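Lovastatin nonaketide synthase, polyketide synthase component (Aspergillus terreus, PDB 7CPX) builds the dihydromonacolin L nonaketide of lovastatin biosynthesis from malonyl-CoA by repeated condensation, methylation and reduction, working together with its partner lovC. Local coordinates at residues A[315-321]-A[356-362]. The protein carries 2 engineered substitutions. Numbering follows the deposited sequence.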
loop_
_atom_site.group_PDB
_atom_site.type_symbol
_atom_site.label_atom_id
_atom_site.label_comp_id
_atom_site.label_asym_id
_atom_site.label_seq_id
_atom_site.Cartn_x
_atom_site.Cartn_y
_atom_site.Cartn_z
ATOM N N GLN A 315 -29.115 -5.258 51.950
ATOM C CA GLN A 315 -27.877 -5.306 52.716
ATOM C C GLN A 315 -26.644 -5.295 51.825
ATOM O O GLN A 315 -25.560 -4.932 52.294
ATOM C CB GLN A 315 -27.858 -6.551 53.603
ATOM C CG GLN A 315 -29.059 -6.664 54.530
ATOM C CD GLN A 315 -30.276 -7.253 53.841
ATOM O OE1 GLN A 315 -30.210 -8.331 53.252
ATOM N NE2 GLN A 315 -31.393 -6.538 53.898
ATOM N N PHE A 316 -26.788 -5.682 50.563
ATOM C CA PHE A 316 -25.709 -5.634 49.591
ATOM C C PHE A 316 -26.184 -4.860 48.373
ATOM O O PHE A 316 -27.373 -4.856 48.045
ATOM C CB PHE A 316 -25.256 -7.042 49.188
ATOM C CG PHE A 316 -24.188 -7.060 48.133
ATOM C CD1 PHE A 316 -22.966 -6.453 48.351
ATOM C CD2 PHE A 316 -24.405 -7.696 46.926
ATOM C CE1 PHE A 316 -21.983 -6.471 47.382
ATOM C CE2 PHE A 316 -23.429 -7.720 45.952
ATOM C CZ PHE A 316 -22.214 -7.107 46.179
ATOM N N PHE A 317 -25.247 -4.189 47.709
ATOM C CA PHE A 317 -25.571 -3.349 46.557
ATOM C C PHE A 317 -24.480 -3.547 45.511
ATOM O O PHE A 317 -23.396 -2.968 45.622
ATOM C CB PHE A 317 -25.689 -1.887 46.961
ATOM C CG PHE A 317 -26.317 -1.019 45.913
ATOM C CD1 PHE A 317 -25.585 -0.575 44.830
ATOM C CD2 PHE A 317 -27.642 -0.644 46.015
ATOM C CE1 PHE A 317 -26.164 0.222 43.867
ATOM C CE2 PHE A 317 -28.229 0.149 45.055
ATOM C CZ PHE A 317 -27.490 0.586 43.981
ATOM N N GLU A 318 -24.770 -4.357 44.498
ATOM C CA GLU A 318 -23.830 -4.518 43.400
ATOM C C GLU A 318 -23.830 -3.240 42.578
ATOM O O GLU A 318 -24.646 -3.070 41.666
ATOM C CB GLU A 318 -24.184 -5.731 42.542
ATOM C CG GLU A 318 -22.999 -6.312 41.784
ATOM C CD GLU A 318 -22.530 -5.431 40.642
ATOM O OE1 GLU A 318 -23.326 -4.605 40.153
ATOM O OE2 GLU A 318 -21.363 -5.576 40.221
ATOM N N ALA A 319 -22.923 -2.334 42.912
ATOM C CA ALA A 319 -22.856 -1.045 42.252
ATOM C C ALA A 319 -22.262 -1.181 40.857
ATOM O O ALA A 319 -21.551 -2.140 40.542
ATOM C CB ALA A 319 -22.025 -0.069 43.082
ATOM N N HIS A 320 -22.579 -0.203 40.011
ATOM C CA HIS A 320 -21.918 -0.105 38.719
ATOM C C HIS A 320 -20.407 -0.153 38.891
ATOM O O HIS A 320 -19.718 -0.915 38.204
ATOM C CB HIS A 320 -22.349 1.183 38.019
ATOM C CG HIS A 320 -22.037 1.212 36.557
ATOM N ND1 HIS A 320 -22.032 0.076 35.775
ATOM C CD2 HIS A 320 -21.736 2.239 35.728
ATOM C CE1 HIS A 320 -21.731 0.402 34.532
ATOM N NE2 HIS A 320 -21.547 1.708 34.476
ATOM N N GLY A 321 -19.877 0.649 39.815
ATOM C CA GLY A 321 -18.494 0.550 40.243
ATOM C C GLY A 321 -17.511 0.299 39.120
ATOM O O GLY A 321 -16.818 -0.723 39.111
ATOM N N LEU A 356 -24.396 -0.492 54.582
ATOM C CA LEU A 356 -24.929 -1.075 53.357
ATOM C C LEU A 356 -23.753 -1.416 52.451
ATOM O O LEU A 356 -23.159 -0.528 51.831
ATOM C CB LEU A 356 -25.900 -0.112 52.680
ATOM C CG LEU A 356 -26.575 -0.598 51.395
ATOM C CD1 LEU A 356 -27.852 0.179 51.147
ATOM C CD2 LEU A 356 -25.648 -0.466 50.199
ATOM N N PHE A 357 -23.412 -2.700 52.382
ATOM C CA PHE A 357 -22.260 -3.129 51.604
ATOM C C PHE A 357 -22.482 -2.853 50.123
ATOM O O PHE A 357 -23.546 -3.158 49.575
ATOM C CB PHE A 357 -21.996 -4.615 51.828
ATOM C CG PHE A 357 -21.466 -4.935 53.196
ATOM C CD1 PHE A 357 -22.328 -5.176 54.249
ATOM C CD2 PHE A 357 -20.105 -4.996 53.425
ATOM C CE1 PHE A 357 -21.841 -5.470 55.507
ATOM C CE2 PHE A 357 -19.611 -5.290 54.679
ATOM C CZ PHE A 357 -20.480 -5.527 55.723
ATOM N N VAL A 358 -21.472 -2.279 49.477
ATOM C CA VAL A 358 -21.510 -1.968 48.054
ATOM C C VAL A 358 -20.295 -2.614 47.407
ATOM O O VAL A 358 -19.157 -2.341 47.807
ATOM C CB VAL A 358 -21.524 -0.453 47.799
ATOM C CG1 VAL A 358 -21.863 -0.166 46.353
ATOM C CG2 VAL A 358 -22.510 0.238 48.725
ATOM N N GLY A 359 -20.532 -3.460 46.409
ATOM C CA GLY A 359 -19.442 -4.128 45.730
ATOM C C GLY A 359 -19.760 -4.470 44.292
ATOM O O GLY A 359 -20.751 -5.150 44.013
ATOM N N SER A 360 -18.912 -4.028 43.370
ATOM C CA SER A 360 -19.127 -4.237 41.945
ATOM C C SER A 360 -18.336 -5.451 41.481
ATOM O O SER A 360 -17.139 -5.565 41.762
ATOM C CB SER A 360 -18.713 -3.003 41.143
ATOM O OG SER A 360 -18.935 -3.201 39.757
ATOM N N ALA A 361 -19.011 -6.357 40.769
ATOM C CA ALA A 361 -18.331 -7.516 40.208
ATOM C C ALA A 361 -17.238 -7.112 39.235
ATOM O O ALA A 361 -16.302 -7.885 39.009
ATOM C CB ALA A 361 -19.337 -8.424 39.502
ATOM N N LYS A 362 -17.333 -5.913 38.663
ATOM C CA LYS A 362 -16.374 -5.462 37.668
ATOM C C LYS A 362 -14.985 -5.253 38.253
ATOM O O LYS A 362 -14.026 -5.109 37.488
ATOM C CB LYS A 362 -16.883 -4.174 37.023
ATOM C CG LYS A 362 -18.288 -4.314 36.454
ATOM C CD LYS A 362 -18.903 -2.976 36.109
ATOM C CE LYS A 362 -20.415 -3.019 36.272
ATOM N NZ LYS A 362 -20.839 -3.176 37.691
#
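Glu318 and Lys362 meet where two parallel strands run out into loops, and their torsions set the meeting. With CG of Glu318 anti to the backbone N (chi1 -155°) and the chain bent at chi2, the carboxylate swings back over 356-362; Lys362 starts with CG beside its own N (chi1 -54°), then bends at chi3 and chi4 to curl its ammonium back to the end of 315-321. The two side chains cross at about a right angle. OE2 of Glu318 takes the backbone N-H of Ala361 with its anti lone pair, the N-H pointing almost straight at it, and forms a long salt bridge to Lys362 NZ, 3.5 Å away. Lys362 NZ also donates to His320 O at 2.6 Å and to Ser360 OG. CE of Lys362 approaches the imidazole obliquely, 3.5 Å from His320 ND1.

Upstream, strands 316-318 and 356-358 pair in parallel inside the thiolase-fold ketosynthase. Gly359 N donates to Phe317 O at 3.0 Å, while Phe357 N is held by Gln315 O. Phe316 lays CZ 3.3 Å from Gly359 O. On the other side of the sheet Phe317 and Val358 lie side by side, and CG1 of Val358 touches CB of Ala319. Helix 327-339 packs against that side, helix 369-386 against the Phe316 side.

His320, predicted to be catalytic, lies beside Cys181 and His367, which share that prediction. Its carbonyl and its ring are both met by Lys362, itself tied to Glu318 and Ser360; through the bond to the carbonyl, this buried polar network secures the main chain at His320 and so probably helps place the imidazole in the ketosynthase active site, without by itself orienting the ring.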